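Vacuolar aminopeptidase 1 (Saccharomyces cerevisiae, PDB 5JGF) is a zinc-dependent vacuolar aminopeptidase that removes N-terminal amino acids from peptides and proteins, and is the major cargo of the cytoplasm-to-vacuole targeting pathway. Local coordinates at residues S342-L348 against D429-L435. Residues are numbered along the deposited sequence.
Sequences SADVNHL and DLGIAQL. With ZN (zinc ion), chain K.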
ATOM      1  N   SER D 342      14.360  14.817 -44.333  1.00 13.39           N
ATOM      2  CA  SER D 342      13.672  15.416 -43.198  1.00 13.47           C
ATOM      3  C   SER D 342      14.802  15.627 -42.198  1.00 15.09           C
ATOM      4  O   SER D 342      15.233  14.684 -41.536  1.00 13.87           O
ATOM      5  CB  SER D 342      12.636  14.446 -42.627  1.00 13.88           C
ATOM      6  OG  SER D 342      12.085  14.956 -41.427  1.00 14.11           O
ATOM      7  N   ALA D 343      15.295  16.859 -42.112  1.00 15.00           N
ATOM      8  CA  ALA D 343      16.413  17.172 -41.234  1.00 14.67           C
ATOM      9  C   ALA D 343      15.986  17.720 -39.884  1.00 15.31           C
ATOM     10  O   ALA D 343      15.581  18.875 -39.769  1.00 14.15           O
ATOM     11  CB  ALA D 343      17.355  18.161 -41.927  1.00 16.22           C
ATOM     12  N   ASP D 344      16.080  16.872 -38.864  1.00 14.24           N
ATOM     13  CA  ASP D 344      15.728  17.258 -37.506  1.00 12.72           C
ATOM     14  C   ASP D 344      16.806  16.668 -36.605  1.00 12.58           C
ATOM     15  O   ASP D 344      17.222  15.523 -36.784  1.00 13.86           O
ATOM     16  CB  ASP D 344      14.352  16.702 -37.122  1.00 12.46           C
ATOM     17  CG  ASP D 344      13.752  17.408 -35.917  1.00 12.88           C
ATOM     18  OD1 ASP D 344      14.459  18.224 -35.297  1.00 12.52           O
ATOM     19  OD2 ASP D 344      12.572  17.146 -35.592  1.00 12.40           O
ATOM     20  N   VAL D 345      17.275  17.458 -35.650  1.00 13.21           N
ATOM     21  CA  VAL D 345      18.315  17.002 -34.742  1.00 12.11           C
ATOM     22  C   VAL D 345      17.939  15.698 -34.052  1.00 14.21           C
ATOM     23  O   VAL D 345      16.768  15.451 -33.764  1.00 14.13           O
ATOM     24  CB  VAL D 345      18.607  18.066 -33.660  1.00 13.10           C
ATOM     25  CG1 VAL D 345      19.212  19.307 -34.304  1.00 13.11           C
ATOM     26  CG2 VAL D 345      17.318  18.427 -32.920  1.00 12.63           C
ATOM     27  N   ASN D 346      18.933  14.847 -33.826  1.00 12.05           N
ATOM     28  CA  ASN D 346      18.700  13.599 -33.119  1.00 12.91           C
ATOM     29  C   ASN D 346      19.607  13.596 -31.891  1.00 13.13           C
ATOM     30  O   ASN D 346      20.243  14.607 -31.582  1.00 12.63           O
ATOM     31  CB  ASN D 346      18.933  12.369 -34.011  1.00 14.14           C
ATOM     32  CG  ASN D 346      20.015  12.583 -35.039  1.00 16.83           C
ATOM     33  OD1 ASN D 346      21.065  13.139 -34.742  1.00 17.34           O
ATOM     34  ND2 ASN D 346      19.767  12.118 -36.262  1.00 18.20           N
ATOM     35  N   HIS D 347      19.689  12.468 -31.200  1.00 12.37           N
ATOM     36  CA  HIS D 347      20.437  12.418 -29.950  1.00 12.48           C
ATOM     37  C   HIS D 347      21.883  11.960 -29.916  1.00 12.02           C
ATOM     38  O   HIS D 347      22.197  10.830 -30.286  1.00 11.82           O
ATOM     39  CB  HIS D 347      19.656  11.568 -28.946  1.00 11.29           C
ATOM     40  CG  HIS D 347      18.221  11.965 -28.803  1.00 13.35           C
ATOM     41  ND1 HIS D 347      17.825  13.092 -28.115  1.00 13.78           N
ATOM     42  CD2 HIS D 347      17.086  11.391 -29.270  1.00 15.73           C
ATOM     43  CE1 HIS D 347      16.509  13.194 -28.162  1.00 14.71           C
ATOM     44  NE2 HIS D 347      16.036  12.175 -28.858  1.00 15.45           N
ATOM     45  N   LEU D 348      22.759  12.840 -29.442  1.00 11.95           N
ATOM     46  CA  LEU D 348      24.160  12.490 -29.276  1.00 12.20           C
ATOM     47  C   LEU D 348      24.221  11.562 -28.069  1.00 13.84           C
ATOM     48  O   LEU D 348      23.429  11.693 -27.136  1.00 12.09           O
ATOM     49  CB  LEU D 348      25.007  13.722 -28.951  1.00 13.46           C
ATOM     50  CG  LEU D 348      25.613  14.549 -30.080  1.00 14.96           C
ATOM     51  CD1 LEU D 348      26.338  15.756 -29.480  1.00 12.05           C
ATOM     52  CD2 LEU D 348      26.583  13.687 -30.881  1.00 12.89           C
ATOM     53  N   ASP D 429      14.891  10.510 -42.769  1.00 12.53           N
ATOM     54  CA  ASP D 429      15.022  11.287 -41.546  1.00 12.13           C
ATOM     55  C   ASP D 429      16.464  11.209 -41.069  1.00 12.57           C
ATOM     56  O   ASP D 429      17.020  10.125 -40.908  1.00 12.48           O
ATOM     57  CB  ASP D 429      14.078  10.753 -40.462  1.00 14.23           C
ATOM     58  CG  ASP D 429      12.693  11.378 -40.536  1.00 12.74           C
ATOM     59  OD1 ASP D 429      12.551  12.565 -40.169  1.00 15.03           O
ATOM     60  OD2 ASP D 429      11.752  10.684 -40.967  1.00 14.70           O
ATOM     61  N   LEU D 430      17.070  12.373 -40.866  1.00 12.31           N
ATOM     62  CA  LEU D 430      18.447  12.459 -40.404  1.00 11.48           C
ATOM     63  C   LEU D 430      18.643  13.841 -39.811  1.00 12.29           C
ATOM     64  O   LEU D 430      17.725  14.656 -39.808  1.00 13.89           O
ATOM     65  CB  LEU D 430      19.419  12.240 -41.571  1.00 11.67           C
ATOM     66  CG  LEU D 430      19.178  13.005 -42.882  1.00 12.98           C
ATOM     67  CD1 LEU D 430      19.351  14.499 -42.675  1.00 14.74           C
ATOM     68  CD2 LEU D 430      20.165  12.498 -43.942  1.00 13.86           C
ATOM     69  N   GLY D 431      19.837  14.112 -39.308  1.00 12.13           N
ATOM     70  CA  GLY D 431      20.073  15.420 -38.738  1.00 13.58           C
ATOM     71  C   GLY D 431      21.386  15.493 -38.007  1.00 13.41           C
ATOM     72  O   GLY D 431      22.138  14.522 -37.960  1.00 13.16           O
ATOM     73  N   ILE D 432      21.669  16.666 -37.459  1.00 11.33           N
ATOM     74  CA  ILE D 432      22.884  16.885 -36.699  1.00 13.00           C
ATOM     75  C   ILE D 432      22.505  16.511 -35.272  1.00 13.66           C
ATOM     76  O   ILE D 432      21.521  17.020 -34.737  1.00 13.75           O
ATOM     77  CB  ILE D 432      23.309  18.369 -36.766  1.00 13.44           C
ATOM     78  CG1 ILE D 432      23.569  18.761 -38.227  1.00 14.05           C
ATOM     79  CG2 ILE D 432      24.553  18.600 -35.912  1.00 12.50           C
ATOM     80  CD1 ILE D 432      23.834  20.247 -38.442  1.00 15.25           C
ATOM     81  N   ALA D 433      23.267  15.603 -34.672  1.00 13.40           N
ATOM     82  CA  ALA D 433      22.984  15.152 -33.317  1.00 13.24           C
ATOM     83  C   ALA D 433      23.380  16.180 -32.270  1.00 12.36           C
ATOM     84  O   ALA D 433      24.329  16.941 -32.456  1.00 13.31           O
ATOM     85  CB  ALA D 433      23.700  13.830 -33.049  1.00 12.08           C
ATOM     86  N   GLN D 434      22.645  16.199 -31.164  1.00 12.18           N
ATOM     87  CA  GLN D 434      22.933  17.123 -30.079  1.00 12.68           C
ATOM     88  C   GLN D 434      22.653  16.475 -28.732  1.00 12.69           C
ATOM     89  O   GLN D 434      21.953  15.465 -28.640  1.00 12.46           O
ATOM     90  CB  GLN D 434      22.074  18.387 -30.193  1.00 12.75           C
ATOM     91  CG  GLN D 434      20.577  18.124 -30.098  1.00 12.60           C
ATOM     92  CD  GLN D 434      19.789  19.371 -29.756  1.00 16.10           C
ATOM     93  OE1 GLN D 434      19.754  19.806 -28.598  1.00 16.52           O
ATOM     94  NE2 GLN D 434      19.159  19.963 -30.760  1.00 12.11           N
ATOM     95  N   LEU D 435      23.216  17.066 -27.688  1.00 12.39           N
ATOM     96  CA  LEU D 435      23.001  16.597 -26.328  1.00 12.39           C
ATOM     97  C   LEU D 435      21.891  17.460 -25.754  1.00 11.99           C
ATOM     98  O   LEU D 435      21.641  18.562 -26.244  1.00 11.70           O
ATOM     99  CB  LEU D 435      24.253  16.811 -25.475  1.00 11.98           C
ATOM    100  CG  LEU D 435      25.436  15.856 -25.615  1.00 11.36           C
ATOM    101  CD1 LEU D 435      26.633  16.427 -24.863  1.00 12.52           C
ATOM    102  CD2 LEU D 435      25.054  14.489 -25.066  1.00 12.54           C
TER
HETATM  103 ZN    ZN K 601      13.121  18.809 -33.732  1.00 15.68          ZN
HETATM  104  O   HOH W   1      14.451  13.924 -38.954  1.00 13.66           O
HETATM  105  O   HOH W   2      14.302  16.914 -32.804  1.00 13.45           O
HETATM  106  O   HOH W   3      19.697  14.792 -26.879  1.00 11.89           O
HETATM  107  O   HOH W   4      11.534  18.381 -32.513  1.00 22.31           O
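Two sets of backbone hydrogen bonds define the parallel pairing of 342-348 with 429-435: Leu-430 N to Ser-342 O (3.0 Å) and Asp-344 N to Leu-430 O (2.9 Å), then Gln-434 N to Asn-346 O and Leu-348 N to Gln-434 O (both 2.9 Å). Between the sets the ladder is interrupted, and a CA-H...O contact, Val-345 CA to Ile-432 O (3.2 Å, 130° at H), bridges the break. Gly-431 fits here because an ideal CB would clash with Asp-344 O (2.0 Å).

The face with Ser-342, Asp-429 and Asn-346 is largely polar despite Ala-433, while that of Ala-343 and Leu-430 is apolar. Ser-342, with chi1 t, donates OG to Asp-429 OD1 at 2.7 Å, and water 1 hydrogen-bonds Ser-342 O (2.8 Å) and Asp-429 OD1 (2.6 Å); the same carboxylate bonds Thr-414 and Ala-380 N. Asn-346, its chi1 of 33° between wells, directs ND2 to Ser-372 OG and Thr-370 O of the next strand, while OD1 rests 3.2 Å from Ala-433 CB. Ala-343 and Leu-430 meet (CB to CD1, 4.2 Å) against Phe-456 of helix 448-468. Leu-348 packs CG on Ala-433 CB (3.6 Å) and CB near Leu-435 CD2 (4.0 Å).

Asp-344 points away from 429-435; its t rotamer brings OD1 (2.1 Å) and OD2 (2.5 Å) to the zinc, shared with His-91 and Asp-262. His-347, probably substrate-binding, meets His-169 and Phe-170 of a second subunit. The break where Asp-344 leaves the strand supplies a zinc ligand to the two-zinc active site in this M18 peptidase's central mixed sheet.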